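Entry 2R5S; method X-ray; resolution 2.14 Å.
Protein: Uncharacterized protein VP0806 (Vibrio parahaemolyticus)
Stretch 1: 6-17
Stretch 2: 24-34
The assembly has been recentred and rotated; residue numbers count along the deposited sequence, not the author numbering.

Stretch 1 (6-17) DEQLLKQVSELL
Stretch 2, residues 24-34: QALNVIQTLSD

Two helical segments of one chain pack almost antiparallel in this uncharacterized Vibrio protein: the axes of helix 9-17 and helix 24-30 approach to 8.8 Å, with 164° between their N-to-C directions and a signed crossing angle of -164°. The register is set by V13 CA and A25 CA, 5.0 Å apart, and by D6 CA and L32 CA, 6.0 Å apart, so the start of stretch 1 lies beside the end of stretch 2. Together the two bury 589 Å², mostly from aliphatic residues.

D6 makes the one hydrogen bond across the stretches. Its CB points sideways, but chi1 near -80° (m) brings the carboxylate closer, and S33 OG donates to D6 OD1 at 2.7 Å; S33, chi1 41° (p), is also the N-cap of the helix that follows. The backbone of L32 (phi/psi -67/165) and S33 (-53/158) is extended here, and D6 OD2 lies 3.8 Å from L32 CA. D6 O accepts from L10 N at 2.8 Å. E7 and Q8 make no contact with stretch 2.

L9 (m, t) points toward stretch 2 and spans several partners: L9 CB is 3.7 Å from L32 CD2, L9 CD2 is 3.9 Å from V28 CG1, and L9 CD1 is 3.6 Å from T31 OG1. That hydroxyl (T31 chi1 89°, p) donates to V28 O at 2.9 Å, so the polar end of T31 is satisfied within its own stretch while it lies against the leucine methyl. L10 (m, t) starts away from stretch 2, yet its end returns, with L10 CD2 4.1 Å from L32 CD2; L32 (m, t) is buried and its CD2 meets both leucines. K11 is exposed and out of reach.

Q12 is exposed but points toward stretch 2, Q12 NE2 standing 4.0 Å from V28 CG2. With L9, V13 and L16 it forms the hole that receives V28 (chi1 174°, t), a beta-branched knob sitting among these four residues. V13 (chi1 178°, t) is buried: V13 CG2 reaches V28 CG1 at 3.9 Å and, very tightly, I29 CD1 at 3.2 Å, I29 (m, m) bringing the end of its side chain nearer from a sideways CB. V13 CG1 is 4.5 Å from A25 CB, and the small alanine accompanies the close approach of the backbones.

S14 and E15 make no contact with stretch 2; S14 points away, its OG hydrogen-bonded elsewhere in the structure. L16, with chi1 -105° and chi2 5° both off the wells, points toward stretch 2 and is buried against Q24 and A25: L16 CB lies 3.8 Å from A25 CB, L16 CG 3.7 Å from Q24 CB, and L16 CD2 3.7 Å from V28 CG2. Q24 (m, t) itself remains exposed. L17 (m, t) closes the row, L17 CD2 touching A25 CB at 4.3 Å. Helical hydrogen bonds within each stretch include V13 N to L9 O and V28 N to Q24 O, both 2.8 Å.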

# COMPACT_ATOMS: atom_id res chain seq x y z
N ASP A 6 -17.61 -21.80 -0.53
CA ASP A 6 -17.84 -20.36 -0.14
C ASP A 6 -18.15 -20.26 1.36
O ASP A 6 -17.54 -19.48 2.07
CB ASP A 6 -18.94 -19.73 -1.01
CG ASP A 6 -18.43 -19.28 -2.41
OD1 ASP A 6 -19.27 -18.99 -3.30
OD2 ASP A 6 -17.20 -19.20 -2.65
N GLU A 7 -19.07 -21.11 1.82
CA GLU A 7 -19.57 -21.15 3.21
C GLU A 7 -18.53 -21.13 4.35
O GLU A 7 -18.70 -20.40 5.35
CB GLU A 7 -20.49 -22.39 3.35
CG GLU A 7 -20.69 -22.90 4.78
CD GLU A 7 -21.56 -24.14 4.86
OE1 GLU A 7 -22.58 -24.11 5.60
OE2 GLU A 7 -21.23 -25.16 4.20
N GLN A 8 -17.51 -21.97 4.20
CA GLN A 8 -16.39 -22.16 5.12
C GLN A 8 -15.30 -21.12 4.88
O GLN A 8 -14.78 -20.52 5.85
CB GLN A 8 -15.77 -23.55 4.89
CG GLN A 8 -15.37 -24.26 6.15
CD GLN A 8 -16.57 -24.77 6.89
OE1 GLN A 8 -17.19 -24.04 7.68
NE2 GLN A 8 -16.94 -26.02 6.63
N LEU A 9 -14.94 -20.95 3.60
CA LEU A 9 -14.09 -19.84 3.16
C LEU A 9 -14.45 -18.56 3.87
O LEU A 9 -13.57 -17.87 4.39
CB LEU A 9 -14.19 -19.64 1.64
CG LEU A 9 -13.43 -20.63 0.78
CD1 LEU A 9 -13.53 -20.22 -0.68
CD2 LEU A 9 -11.95 -20.75 1.21
N LEU A 10 -15.75 -18.25 3.90
CA LEU A 10 -16.25 -17.06 4.58
C LEU A 10 -15.91 -17.04 6.05
O LEU A 10 -15.70 -15.97 6.59
CB LEU A 10 -17.77 -16.88 4.40
CG LEU A 10 -18.26 -16.27 3.09
CD1 LEU A 10 -19.73 -15.95 3.15
CD2 LEU A 10 -17.52 -15.01 2.83
N LYS A 11 -15.85 -18.21 6.70
CA LYS A 11 -15.40 -18.28 8.11
C LYS A 11 -13.89 -18.23 8.23
O LYS A 11 -13.36 -17.75 9.22
CB LYS A 11 -15.96 -19.50 8.90
CG LYS A 11 -16.10 -19.20 10.41
CD LYS A 11 -16.89 -20.28 11.22
CE LYS A 11 -16.54 -20.22 12.72
NZ LYS A 11 -17.64 -20.63 13.68
N GLN A 12 -13.21 -18.71 7.20
CA GLN A 12 -11.77 -18.46 7.04
C GLN A 12 -11.50 -16.96 7.02
O GLN A 12 -10.70 -16.50 7.82
CB GLN A 12 -11.18 -19.17 5.81
CG GLN A 12 -10.42 -20.41 6.10
CD GLN A 12 -8.97 -20.11 6.51
OE1 GLN A 12 -8.63 -20.15 7.71
NE2 GLN A 12 -8.12 -19.80 5.52
N VAL A 13 -12.17 -16.20 6.14
CA VAL A 13 -12.02 -14.71 6.14
C VAL A 13 -12.27 -14.15 7.53
O VAL A 13 -11.45 -13.41 8.09
CB VAL A 13 -12.97 -13.98 5.19
CG1 VAL A 13 -12.77 -12.48 5.30
CG2 VAL A 13 -12.73 -14.40 3.77
N SER A 14 -13.42 -14.51 8.07
CA SER A 14 -13.84 -14.10 9.40
C SER A 14 -12.76 -14.38 10.45
O SER A 14 -12.36 -13.49 11.18
CB SER A 14 -15.15 -14.82 9.75
OG SER A 14 -15.50 -14.60 11.11
N GLU A 15 -12.29 -15.62 10.48
CA GLU A 15 -11.20 -16.04 11.35
C GLU A 15 -9.91 -15.22 11.14
O GLU A 15 -9.27 -14.79 12.11
CB GLU A 15 -10.93 -17.51 11.10
CG GLU A 15 -11.99 -18.45 11.68
CD GLU A 15 -11.76 -18.76 13.15
OE1 GLU A 15 -12.72 -18.57 13.95
OE2 GLU A 15 -10.64 -19.21 13.50
N LEU A 16 -9.55 -15.01 9.88
CA LEU A 16 -8.34 -14.27 9.51
C LEU A 16 -8.38 -12.79 9.89
O LEU A 16 -7.36 -12.25 10.30
CB LEU A 16 -8.09 -14.41 8.00
CG LEU A 16 -7.04 -15.28 7.30
CD1 LEU A 16 -6.23 -16.19 8.18
CD2 LEU A 16 -7.57 -15.98 6.01
N LEU A 17 -9.53 -12.13 9.71
CA LEU A 17 -9.71 -10.74 10.16
C LEU A 17 -9.63 -10.60 11.70
O LEU A 17 -8.95 -9.72 12.25
CB LEU A 17 -11.06 -10.19 9.67
CG LEU A 17 -11.30 -9.98 8.20
CD1 LEU A 17 -12.82 -9.93 7.96
CD2 LEU A 17 -10.61 -8.70 7.73
N GLN A 24 -3.65 -12.44 4.19
CA GLN A 24 -4.30 -13.76 3.99
C GLN A 24 -5.81 -13.67 3.72
O GLN A 24 -6.32 -14.29 2.75
CB GLN A 24 -4.02 -14.73 5.16
CG GLN A 24 -2.64 -15.26 5.17
CD GLN A 24 -2.39 -16.17 6.37
OE1 GLN A 24 -2.96 -17.26 6.46
NE2 GLN A 24 -1.54 -15.72 7.30
N ALA A 25 -6.50 -12.87 4.54
CA ALA A 25 -7.91 -12.58 4.33
C ALA A 25 -8.24 -12.07 2.91
O ALA A 25 -9.25 -12.46 2.34
CB ALA A 25 -8.40 -11.60 5.41
N LEU A 26 -7.41 -11.18 2.36
CA LEU A 26 -7.60 -10.65 0.97
C LEU A 26 -7.35 -11.72 -0.07
O LEU A 26 -7.99 -11.78 -1.14
CB LEU A 26 -6.61 -9.51 0.68
CG LEU A 26 -7.08 -8.07 0.91
CD1 LEU A 26 -5.85 -7.12 1.11
CD2 LEU A 26 -7.95 -7.61 -0.22
N ASN A 27 -6.40 -12.57 0.25
CA ASN A 27 -6.18 -13.74 -0.57
C ASN A 27 -7.36 -14.73 -0.61
O ASN A 27 -7.73 -15.23 -1.70
CB ASN A 27 -4.91 -14.44 -0.17
CG ASN A 27 -4.60 -15.61 -1.07
OD1 ASN A 27 -4.74 -16.76 -0.66
ND2 ASN A 27 -4.17 -15.32 -2.28
N VAL A 28 -7.98 -14.98 0.55
CA VAL A 28 -9.13 -15.90 0.55
C VAL A 28 -10.34 -15.28 -0.17
O VAL A 28 -11.12 -15.97 -0.85
CB VAL A 28 -9.47 -16.33 1.96
CG1 VAL A 28 -10.72 -17.15 1.96
CG2 VAL A 28 -8.26 -17.13 2.59
N ILE A 29 -10.50 -13.97 0.02
CA ILE A 29 -11.55 -13.20 -0.65
C ILE A 29 -11.46 -13.33 -2.15
O ILE A 29 -12.49 -13.54 -2.82
CB ILE A 29 -11.45 -11.69 -0.34
CG1 ILE A 29 -11.72 -11.46 1.15
CG2 ILE A 29 -12.47 -10.85 -1.18
CD1 ILE A 29 -12.98 -12.08 1.60
N GLN A 30 -10.25 -13.17 -2.69
CA GLN A 30 -10.17 -13.15 -4.14
C GLN A 30 -10.43 -14.57 -4.65
O GLN A 30 -10.66 -14.76 -5.80
CB GLN A 30 -8.94 -12.39 -4.75
CG GLN A 30 -7.50 -12.66 -4.15
CD GLN A 30 -6.61 -13.64 -4.98
OE1 GLN A 30 -5.70 -14.28 -4.41
NE2 GLN A 30 -6.87 -13.76 -6.30
N THR A 31 -10.50 -15.56 -3.76
CA THR A 31 -10.85 -16.90 -4.21
C THR A 31 -12.34 -17.22 -4.18
O THR A 31 -12.72 -18.23 -4.74
CB THR A 31 -10.07 -18.05 -3.48
OG1 THR A 31 -10.80 -18.44 -2.30
CG2 THR A 31 -8.65 -17.61 -3.13
N LEU A 32 -13.17 -16.39 -3.53
CA LEU A 32 -14.63 -16.61 -3.55
C LEU A 32 -15.20 -16.40 -4.97
O LEU A 32 -14.55 -15.81 -5.85
CB LEU A 32 -15.37 -15.70 -2.56
CG LEU A 32 -14.86 -15.57 -1.11
CD1 LEU A 32 -15.28 -14.27 -0.53
CD2 LEU A 32 -15.29 -16.66 -0.19
N SER A 33 -16.43 -16.86 -5.20
CA SER A 33 -17.16 -16.54 -6.43
C SER A 33 -17.19 -15.01 -6.64
O SER A 33 -17.05 -14.24 -5.65
CB SER A 33 -18.58 -17.10 -6.34
OG SER A 33 -19.11 -16.89 -5.01
N ASP A 34 -17.40 -14.55 -7.88
CA ASP A 34 -17.49 -13.10 -8.12
C ASP A 34 -18.74 -12.56 -7.48
O ASP A 34 -18.69 -11.51 -6.81
CB ASP A 34 -17.55 -12.75 -9.57
CG ASP A 34 -16.32 -13.19 -10.35
OD1 ASP A 34 -16.54 -13.56 -11.55
OD2 ASP A 34 -15.18 -13.15 -9.78